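Local coordinates for beta-lactamase Mb2281c (Mycobacterium bovis, PDB 3I7J), which is probably a serine hydrolase of the beta-lactamase and penicillin-binding-protein clan, thought to hydrolyse beta-lactam rings, at residues A[198-210]-A[217-229]. Residues are numbered along the deposited sequence; the frame is centred on the assembly and turned at random.
Sequences NDWGLGFEIRNSK and ECNSTRTFGHFGQ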
loop_
_atom_site.group_PDB
_atom_site.type_symbol
_atom_site.label_atom_id
_atom_site.label_comp_id
_atom_site.label_asym_id
_atom_site.label_seq_id
_atom_site.Cartn_x
_atom_site.Cartn_y
_atom_site.Cartn_z
ATOM N N ASN A 198 5.674 14.961 -1.681
ATOM C CA ASN A 198 5.210 13.738 -1.028
ATOM C C ASN A 198 4.364 12.997 -2.060
ATOM O O ASN A 198 3.148 12.942 -1.964
ATOM C CB ASN A 198 4.384 14.069 0.228
ATOM C CG ASN A 198 4.115 12.840 1.087
ATOM O OD1 ASN A 198 4.831 11.850 1.003
ATOM N ND2 ASN A 198 3.093 12.909 1.924
ATOM N N ASP A 199 5.039 12.428 -3.053
ATOM C CA ASP A 199 4.391 11.712 -4.151
ATOM C C ASP A 199 3.553 10.510 -3.763
ATOM O O ASP A 199 3.926 9.711 -2.900
ATOM C CB ASP A 199 5.440 11.262 -5.159
ATOM C CG ASP A 199 6.030 12.416 -5.939
ATOM O OD1 ASP A 199 5.562 13.564 -5.746
ATOM O OD2 ASP A 199 6.952 12.162 -6.745
ATOM N N TRP A 200 2.415 10.378 -4.430
ATOM C CA TRP A 200 1.520 9.264 -4.194
ATOM C C TRP A 200 0.920 8.830 -5.532
ATOM O O TRP A 200 0.729 9.648 -6.436
ATOM C CB TRP A 200 0.418 9.681 -3.212
ATOM C CG TRP A 200 0.126 8.651 -2.151
ATOM C CD1 TRP A 200 -0.635 7.526 -2.287
ATOM C CD2 TRP A 200 0.635 8.632 -0.809
ATOM N NE1 TRP A 200 -0.632 6.805 -1.115
ATOM C CE2 TRP A 200 0.140 7.461 -0.190
ATOM C CE3 TRP A 200 1.462 9.492 -0.067
ATOM C CZ2 TRP A 200 0.448 7.123 1.137
ATOM C CZ3 TRP A 200 1.767 9.154 1.254
ATOM C CH2 TRP A 200 1.259 7.977 1.839
ATOM N N GLY A 201 0.643 7.539 -5.656
ATOM C CA GLY A 201 0.052 7.020 -6.877
ATOM C C GLY A 201 -1.430 6.849 -6.626
ATOM O O GLY A 201 -2.020 7.648 -5.898
ATOM N N LEU A 202 -2.039 5.824 -7.217
ATOM C CA LEU A 202 -3.463 5.578 -7.011
ATOM C C LEU A 202 -3.669 4.624 -5.843
ATOM O O LEU A 202 -4.087 3.480 -6.029
ATOM C CB LEU A 202 -4.106 4.989 -8.273
ATOM C CG LEU A 202 -4.248 5.893 -9.500
ATOM C CD1 LEU A 202 -4.819 5.080 -10.661
ATOM C CD2 LEU A 202 -5.157 7.060 -9.174
ATOM N N GLY A 203 -3.367 5.091 -4.637
ATOM C CA GLY A 203 -3.546 4.254 -3.464
ATOM C C GLY A 203 -2.234 3.687 -2.961
ATOM O O GLY A 203 -2.143 3.218 -1.829
ATOM N N PHE A 204 -1.215 3.730 -3.813
ATOM C CA PHE A 204 0.105 3.230 -3.456
ATOM C C PHE A 204 1.034 4.423 -3.212
ATOM O O PHE A 204 1.048 5.371 -4.003
ATOM C CB PHE A 204 0.704 2.397 -4.599
ATOM C CG PHE A 204 -0.193 1.290 -5.109
ATOM C CD1 PHE A 204 -1.022 0.575 -4.246
ATOM C CD2 PHE A 204 -0.141 0.912 -6.453
ATOM C CE1 PHE A 204 -1.779 -0.501 -4.709
ATOM C CE2 PHE A 204 -0.891 -0.161 -6.928
ATOM C CZ PHE A 204 -1.712 -0.870 -6.052
ATOM N N GLU A 205 1.814 4.397 -2.135
ATOM C CA GLU A 205 2.738 5.500 -1.913
ATOM C C GLU A 205 3.870 5.306 -2.907
ATOM O O GLU A 205 4.188 4.176 -3.277
ATOM C CB GLU A 205 3.327 5.477 -0.501
ATOM C CG GLU A 205 4.042 6.777 -0.138
ATOM C CD GLU A 205 5.210 6.573 0.824
ATOM O OE1 GLU A 205 5.108 5.721 1.735
ATOM O OE2 GLU A 205 6.227 7.279 0.672
ATOM N N ILE A 206 4.458 6.410 -3.357
ATOM C CA ILE A 206 5.592 6.362 -4.277
ATOM C C ILE A 206 6.761 7.013 -3.537
ATOM O O ILE A 206 6.640 8.115 -3.006
ATOM C CB ILE A 206 5.305 7.124 -5.588
ATOM C CG1 ILE A 206 4.268 6.358 -6.415
ATOM C CG2 ILE A 206 6.577 7.275 -6.403
ATOM C CD1 ILE A 206 3.896 7.063 -7.737
ATOM N N ARG A 207 7.884 6.309 -3.497
ATOM C CA ARG A 207 9.079 6.758 -2.797
ATOM C C ARG A 207 9.693 8.040 -3.320
ATOM O O ARG A 207 9.971 8.978 -2.559
ATOM C CB ARG A 207 10.143 5.663 -2.852
ATOM C CG ARG A 207 11.473 6.021 -2.204
ATOM C CD ARG A 207 12.485 4.918 -2.465
ATOM N NE ARG A 207 13.764 5.125 -1.783
ATOM C CZ ARG A 207 14.670 6.031 -2.137
ATOM N NH1 ARG A 207 14.450 6.832 -3.171
ATOM N NH2 ARG A 207 15.803 6.127 -1.462
ATOM N N ASN A 208 9.910 8.068 -4.627
ATOM C CA ASN A 208 10.538 9.205 -5.270
ATOM C C ASN A 208 11.901 9.285 -4.595
ATOM O O ASN A 208 12.649 8.310 -4.604
ATOM C CB ASN A 208 9.734 10.476 -5.020
ATOM C CG ASN A 208 10.250 11.648 -5.813
ATOM O OD1 ASN A 208 10.234 11.635 -7.040
ATOM N ND2 ASN A 208 10.724 12.670 -5.116
ATOM N N SER A 209 12.221 10.424 -3.992
ATOM C CA SER A 209 13.503 10.564 -3.305
ATOM C C SER A 209 13.315 11.101 -1.885
ATOM O O SER A 209 14.132 11.875 -1.391
ATOM C CB SER A 209 14.437 11.483 -4.108
ATOM O OG SER A 209 13.834 12.747 -4.335
ATOM N N LYS A 210 12.230 10.677 -1.240
ATOM C CA LYS A 210 11.903 11.089 0.121
ATOM C C LYS A 210 13.005 10.685 1.088
ATOM O O LYS A 210 13.662 9.653 0.919
ATOM C CB LYS A 210 10.581 10.456 0.564
ATOM C CG LYS A 210 9.369 10.963 -0.195
ATOM C CD LYS A 210 8.118 10.163 0.141
ATOM C CE LYS A 210 7.007 10.439 -0.874
ATOM N NZ LYS A 210 5.770 9.674 -0.555
ATOM N N GLU A 217 18.082 3.077 0.921
ATOM C CA GLU A 217 18.718 4.181 0.212
ATOM C C GLU A 217 18.975 3.801 -1.231
ATOM O O GLU A 217 19.224 4.663 -2.070
ATOM C CB GLU A 217 20.050 4.555 0.859
ATOM C CG GLU A 217 19.927 5.231 2.202
ATOM C CD GLU A 217 21.245 5.834 2.654
ATOM O OE1 GLU A 217 22.260 5.103 2.657
ATOM O OE2 GLU A 217 21.263 7.037 3.006
ATOM N N CYS A 218 18.915 2.508 -1.518
ATOM C CA CYS A 218 19.158 2.044 -2.871
ATOM C C CYS A 218 17.888 1.734 -3.671
ATOM O O CYS A 218 17.958 1.419 -4.862
ATOM C CB CYS A 218 20.096 0.835 -2.834
ATOM S SG CYS A 218 21.764 1.250 -2.230
ATOM N N ASN A 219 16.727 1.821 -3.030
ATOM C CA ASN A 219 15.482 1.588 -3.749
ATOM C C ASN A 219 15.383 2.694 -4.795
ATOM O O ASN A 219 15.811 3.818 -4.547
ATOM C CB ASN A 219 14.285 1.642 -2.788
ATOM C CG ASN A 219 13.973 0.281 -2.169
ATOM O OD1 ASN A 219 13.617 -0.666 -2.877
ATOM N ND2 ASN A 219 14.114 0.176 -0.854
ATOM N N SER A 220 14.848 2.379 -5.971
ATOM C CA SER A 220 14.732 3.388 -7.025
ATOM C C SER A 220 13.615 4.366 -6.682
ATOM O O SER A 220 12.758 4.065 -5.846
ATOM C CB SER A 220 14.404 2.734 -8.361
ATOM O OG SER A 220 13.082 2.239 -8.331
ATOM N N THR A 221 13.617 5.524 -7.339
ATOM C CA THR A 221 12.591 6.536 -7.107
ATOM C C THR A 221 11.205 6.036 -7.525
ATOM O O THR A 221 10.191 6.585 -7.098
ATOM C CB THR A 221 12.898 7.856 -7.888
ATOM O OG1 THR A 221 13.108 7.554 -9.274
ATOM C CG2 THR A 221 14.135 8.551 -7.324
ATOM N N ARG A 222 11.155 4.990 -8.346
ATOM C CA ARG A 222 9.870 4.437 -8.795
ATOM C C ARG A 222 9.270 3.415 -7.823
ATOM O O ARG A 222 8.165 2.915 -8.038
ATOM C CB ARG A 222 10.031 3.792 -10.170
ATOM C CG ARG A 222 10.352 4.772 -11.286
ATOM C CD ARG A 222 10.824 4.015 -12.511
ATOM N NE ARG A 222 9.829 3.059 -12.997
ATOM C CZ ARG A 222 10.126 2.009 -13.755
ATOM N NH1 ARG A 222 11.389 1.787 -14.098
ATOM N NH2 ARG A 222 9.166 1.189 -14.170
ATOM N N THR A 223 10.013 3.103 -6.769
ATOM C CA THR A 223 9.554 2.162 -5.756
ATOM C C THR A 223 8.212 2.655 -5.199
ATOM O O THR A 223 8.041 3.848 -4.962
ATOM C CB THR A 223 10.591 2.054 -4.613
ATOM O OG1 THR A 223 11.856 1.653 -5.161
ATOM C CG2 THR A 223 10.145 1.023 -3.564
ATOM N N PHE A 224 7.263 1.738 -5.008
ATOM C CA PHE A 224 5.940 2.085 -4.487
ATOM C C PHE A 224 5.470 0.992 -3.524
ATOM O O PHE A 224 6.003 -0.116 -3.540
ATOM C CB PHE A 224 4.939 2.247 -5.648
ATOM C CG PHE A 224 4.688 0.977 -6.424
ATOM C CD1 PHE A 224 3.711 0.070 -6.012
ATOM C CD2 PHE A 224 5.440 0.681 -7.560
ATOM C CE1 PHE A 224 3.486 -1.111 -6.722
ATOM C CE2 PHE A 224 5.228 -0.498 -8.281
ATOM C CZ PHE A 224 4.248 -1.395 -7.860
ATOM N N GLY A 225 4.478 1.312 -2.696
ATOM C CA GLY A 225 3.969 0.351 -1.735
ATOM C C GLY A 225 3.314 1.050 -0.558
ATOM O O GLY A 225 2.554 2.000 -0.745
ATOM N N HIS A 226 3.614 0.607 0.657
ATOM C CA HIS A 226 3.003 1.219 1.828
ATOM C C HIS A 226 3.533 0.565 3.097
ATOM O O HIS A 226 3.959 -0.589 3.073
ATOM C CB HIS A 226 1.482 1.008 1.763
ATOM C CG HIS A 226 0.670 2.227 2.080
ATOM N ND1 HIS A 226 0.608 2.772 3.343
ATOM C CD2 HIS A 226 -0.149 2.981 1.306
ATOM C CE1 HIS A 226 -0.215 3.806 3.337
ATOM N NE2 HIS A 226 -0.688 3.955 2.113
ATOM N N PHE A 227 3.536 1.304 4.203
ATOM C CA PHE A 227 3.933 0.710 5.477
ATOM C C PHE A 227 2.773 1.009 6.408
ATOM O O PHE A 227 1.882 1.786 6.058
ATOM C CB PHE A 227 5.269 1.269 6.011
ATOM C CG PHE A 227 5.168 2.599 6.704
ATOM C CD1 PHE A 227 5.112 3.779 5.971
ATOM C CD2 PHE A 227 5.166 2.671 8.097
ATOM C CE1 PHE A 227 5.057 5.018 6.611
ATOM C CE2 PHE A 227 5.113 3.901 8.750
ATOM C CZ PHE A 227 5.058 5.079 8.005
ATOM N N GLY A 228 2.749 0.359 7.563
ATOM C CA GLY A 228 1.665 0.577 8.505
ATOM C C GLY A 228 2.188 0.774 9.910
ATOM O O GLY A 228 3.306 0.358 10.218
ATOM N N GLN A 229 1.384 1.405 10.759
ATOM C CA GLN A 229 1.775 1.670 12.139
ATOM C C GLN A 229 1.840 0.399 12.976
ATOM O O GLN A 229 2.286 0.433 14.124
ATOM C CB GLN A 229 0.799 2.659 12.792
ATOM C CG GLN A 229 0.826 4.075 12.207
ATOM C CD GLN A 229 2.160 4.779 12.415
ATOM O OE1 GLN A 229 2.683 4.827 13.532
ATOM N NE2 GLN A 229 2.709 5.340 11.344
HETATM O O HOH W 1 -2.359 5.010 0.242
HETATM O O HOH W 2 3.299 4.425 3.250
HETATM O O HOH W 3 18.558 7.431 -1.804
#
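Arg-207 reaches over the chain at Asn-219 just beyond the short antiparallel pairing of strands 205-206 and 224-228, at one edge of the central antiparallel sheet of the serine beta-lactamase and penicillin-binding-protein fold. With CG anti to the backbone N (chi1 178°) and the chain extended as far as NE, its guanidinium is laid across Asn-219 O, which sits over the centre of one face, 3.5 Å from Arg-207 CZ. NH2 is hydrogen-bonded to Gly-216 O and, through a water in the guanidinium plane, is linked to Glu-217 O.

At the root of this side chain, Arg-207 N gives a nearly straight hydrogen bond to Thr-223 O (2.9 Å, 175° at the hydrogen). Next to it Asn-208 N donates to Thr-221 O, a more bent bond. Thr-221 belongs to the type I turn 220-223 and lays CB and CG2 against Asn-208 O, with CG2 3.1 Å from it.

Glu-205 and Gly-225 form the hydrogen-bonded pair of the strands, each N giving to the other's O. Phe-224 points to the same side of the sheet as Ile-206, and its ring runs alongside that of Phe-204, nearly parallel but slid so far that little overlaps.

Farther along, Trp-200 and His-226 make an offset edge-to-face pair, the edge of the Trp-200 ring toward the face of His-226, planes 68° apart. His-226 also touches Lys-43, of a possible SxxK pattern, consistent with a place beside the active site. One water ties this corner together, accepting from Trp-200 NE1, donating to Gly-203 O and lying 2.7 Å from His-226 NE2.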